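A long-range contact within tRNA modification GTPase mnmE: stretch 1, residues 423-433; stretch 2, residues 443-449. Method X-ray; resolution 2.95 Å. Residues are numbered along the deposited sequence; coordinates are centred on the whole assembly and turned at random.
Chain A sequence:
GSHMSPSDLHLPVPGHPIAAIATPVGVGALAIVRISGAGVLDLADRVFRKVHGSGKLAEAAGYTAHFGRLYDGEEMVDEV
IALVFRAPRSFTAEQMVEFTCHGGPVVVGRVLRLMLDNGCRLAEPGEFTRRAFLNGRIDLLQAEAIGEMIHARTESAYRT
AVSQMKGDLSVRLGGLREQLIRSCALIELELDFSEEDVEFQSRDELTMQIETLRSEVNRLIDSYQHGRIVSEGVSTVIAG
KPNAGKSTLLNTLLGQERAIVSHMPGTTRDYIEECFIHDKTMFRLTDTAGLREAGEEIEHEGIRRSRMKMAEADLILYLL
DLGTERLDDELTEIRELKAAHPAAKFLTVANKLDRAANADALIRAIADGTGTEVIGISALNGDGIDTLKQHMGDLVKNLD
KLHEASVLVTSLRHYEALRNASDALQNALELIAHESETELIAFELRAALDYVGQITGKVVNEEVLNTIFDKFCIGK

Stretch 1 (423-433) DALQNALELIA
Stretch 2 443-449: FELRAAL

A single residue, Glu444, which carries a carboxylate, supplies the largest share of a contact otherwise made mostly by alanine and leucine: 87 Å² of the 325 Å² buried in total. Its m, m rotamer (chi1 -59°, chi2 -56°, chi3 -52°) places OE1 3.1 Å from ND2 of Asn427, which donates the only hydrogen bond between the stretches (N-H...O angle 157°); Asn427 has chi1 -74° and chi2 -12°.

The two helices, 423-432 and 443-449, run nearly antiparallel: their directions differ by 157°, and their axes approach to 8.2 Å. Register is set by Ala424 and Glu444, whose CA atoms lie 5.2 Å apart; Ala424 O sits 3.5 Å from Glu444 CB. Ala424 CB points toward the partner helix, 4.1 Å from Ala447 CB and 4.3 Å from Ala448 CB.

Leu425 and Leu445 start away from the opposite helix, yet their ends return: Leu425 CD1 (chi1 -113°, chi2 26°, both off-well) reaches Ala448 CB at 3.6 Å, and Leu445 CD2 (m, t) reaches Ala428 CB at 4.0 Å.

Phi/psi are helical throughout except at Ala433 (-70/78). A wider pi-type turn spans 427-432, evidenced by Ile432 N to Asn427 O at 2.9 Å. Ile432 (m, p) brings CD1 within 4.5 Å of Glu444 CG.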

# COMPACT_ATOMS: atom_id res chain seq x y z
N ASP A 423 -34.76 -16.68 22.79
CA ASP A 423 -34.98 -17.81 23.69
C ASP A 423 -35.40 -17.33 25.08
O ASP A 423 -36.33 -17.87 25.68
CB ASP A 423 -33.72 -18.68 23.79
CG ASP A 423 -33.52 -19.56 22.57
OD1 ASP A 423 -32.55 -20.34 22.56
OD2 ASP A 423 -34.32 -19.47 21.61
N ALA A 424 -34.70 -16.31 25.57
CA ALA A 424 -35.05 -15.64 26.82
C ALA A 424 -36.42 -14.96 26.70
O ALA A 424 -37.19 -14.94 27.66
CB ALA A 424 -33.98 -14.63 27.21
N LEU A 425 -36.70 -14.42 25.52
CA LEU A 425 -37.99 -13.82 25.19
C LEU A 425 -39.13 -14.84 25.18
O LEU A 425 -40.24 -14.54 25.64
CB LEU A 425 -37.93 -13.11 23.84
CG LEU A 425 -38.05 -11.58 23.69
CD1 LEU A 425 -37.63 -10.80 24.94
CD2 LEU A 425 -37.26 -11.12 22.47
N GLN A 426 -38.86 -16.03 24.65
CA GLN A 426 -39.84 -17.11 24.64
C GLN A 426 -40.03 -17.68 26.04
O GLN A 426 -41.14 -18.06 26.41
CB GLN A 426 -39.43 -18.22 23.67
CG GLN A 426 -40.57 -19.16 23.30
CD GLN A 426 -40.09 -20.45 22.66
OE1 GLN A 426 -40.39 -20.73 21.50
NE2 GLN A 426 -39.35 -21.25 23.43
N ASN A 427 -38.94 -17.74 26.81
CA ASN A 427 -38.99 -18.14 28.21
C ASN A 427 -39.96 -17.26 29.00
O ASN A 427 -40.68 -17.74 29.87
CB ASN A 427 -37.60 -18.09 28.84
CG ASN A 427 -36.71 -19.24 28.40
OD1 ASN A 427 -37.17 -20.21 27.80
ND2 ASN A 427 -35.42 -19.13 28.71
N ALA A 428 -39.96 -15.97 28.68
CA ALA A 428 -40.92 -15.03 29.25
C ALA A 428 -42.31 -15.22 28.64
O ALA A 428 -43.32 -15.08 29.33
CB ALA A 428 -40.43 -13.60 29.05
N LEU A 429 -42.34 -15.55 27.35
CA LEU A 429 -43.59 -15.67 26.60
C LEU A 429 -44.35 -16.97 26.90
O LEU A 429 -45.52 -16.94 27.28
CB LEU A 429 -43.33 -15.54 25.10
CG LEU A 429 -44.53 -15.44 24.15
CD1 LEU A 429 -45.28 -14.12 24.34
CD2 LEU A 429 -44.08 -15.59 22.70
N GLU A 430 -43.67 -18.10 26.73
CA GLU A 430 -44.31 -19.41 26.83
C GLU A 430 -44.11 -20.09 28.19
O GLU A 430 -45.08 -20.55 28.79
CB GLU A 430 -43.82 -20.33 25.70
CG GLU A 430 -44.80 -21.44 25.33
CD GLU A 430 -44.41 -22.19 24.07
OE1 GLU A 430 -44.77 -23.38 23.95
OE2 GLU A 430 -43.74 -21.59 23.19
N LEU A 431 -42.86 -20.14 28.67
CA LEU A 431 -42.54 -20.80 29.94
C LEU A 431 -43.21 -20.11 31.13
O LEU A 431 -43.85 -20.76 31.96
CB LEU A 431 -41.02 -20.87 30.16
CG LEU A 431 -40.33 -22.00 30.96
CD1 LEU A 431 -38.85 -21.66 31.18
CD2 LEU A 431 -41.00 -22.33 32.29
N ILE A 432 -43.07 -18.78 31.19
CA ILE A 432 -43.54 -18.01 32.34
C ILE A 432 -44.99 -17.52 32.25
O ILE A 432 -45.76 -17.70 33.20
CB ILE A 432 -42.55 -16.85 32.70
CG1 ILE A 432 -41.49 -17.32 33.70
CG2 ILE A 432 -43.29 -15.68 33.34
CD1 ILE A 432 -40.37 -18.16 33.11
N ALA A 433 -45.36 -16.91 31.12
CA ALA A 433 -46.65 -16.24 30.99
C ALA A 433 -47.86 -17.19 30.95
O ALA A 433 -48.42 -17.47 29.89
CB ALA A 433 -46.66 -15.30 29.79
N PHE A 443 -36.14 -11.78 35.38
CA PHE A 443 -34.83 -12.36 35.09
C PHE A 443 -34.64 -12.56 33.59
O PHE A 443 -33.58 -12.27 33.04
CB PHE A 443 -34.63 -13.68 35.84
CG PHE A 443 -33.25 -14.27 35.69
CD1 PHE A 443 -33.00 -15.24 34.71
CD2 PHE A 443 -32.21 -13.88 36.52
CE1 PHE A 443 -31.73 -15.79 34.57
CE2 PHE A 443 -30.94 -14.43 36.38
CZ PHE A 443 -30.69 -15.38 35.40
N GLU A 444 -35.69 -13.06 32.93
CA GLU A 444 -35.65 -13.36 31.50
C GLU A 444 -35.61 -12.10 30.63
O GLU A 444 -34.94 -12.08 29.60
CB GLU A 444 -36.84 -14.25 31.09
CG GLU A 444 -36.92 -15.59 31.83
CD GLU A 444 -35.65 -16.42 31.70
OE1 GLU A 444 -35.18 -16.64 30.56
OE2 GLU A 444 -35.14 -16.87 32.75
N LEU A 445 -36.33 -11.07 31.06
CA LEU A 445 -36.39 -9.81 30.32
C LEU A 445 -35.05 -9.08 30.37
O LEU A 445 -34.62 -8.52 29.36
CB LEU A 445 -37.49 -8.90 30.87
CG LEU A 445 -38.94 -9.41 30.88
CD1 LEU A 445 -39.82 -8.38 31.56
CD2 LEU A 445 -39.46 -9.73 29.48
N ARG A 446 -34.40 -9.11 31.53
CA ARG A 446 -33.06 -8.55 31.69
C ARG A 446 -32.01 -9.35 30.94
O ARG A 446 -30.97 -8.81 30.54
CB ARG A 446 -32.66 -8.44 33.16
CG ARG A 446 -32.89 -7.06 33.76
CD ARG A 446 -31.61 -6.52 34.39
NE ARG A 446 -30.68 -6.03 33.37
CZ ARG A 446 -29.49 -5.49 33.63
NH1 ARG A 446 -28.72 -5.08 32.63
NH2 ARG A 446 -29.05 -5.37 34.87
N ALA A 447 -32.28 -10.64 30.75
CA ALA A 447 -31.40 -11.52 29.98
C ALA A 447 -31.43 -11.17 28.50
O ALA A 447 -30.39 -11.19 27.83
CB ALA A 447 -31.78 -12.98 30.20
N ALA A 448 -32.62 -10.83 27.99
CA ALA A 448 -32.80 -10.45 26.59
C ALA A 448 -32.13 -9.11 26.27
O ALA A 448 -31.41 -8.99 25.27
CB ALA A 448 -34.27 -10.41 26.23
N LEU A 449 -32.39 -8.11 27.11
CA LEU A 449 -31.75 -6.80 27.00
C LEU A 449 -30.23 -6.90 27.13
O LEU A 449 -29.49 -6.13 26.51
CB LEU A 449 -32.34 -5.82 28.04
CG LEU A 449 -31.48 -4.68 28.60
CD1 LEU A 449 -32.21 -3.35 28.56
CD2 LEU A 449 -30.99 -5.01 30.01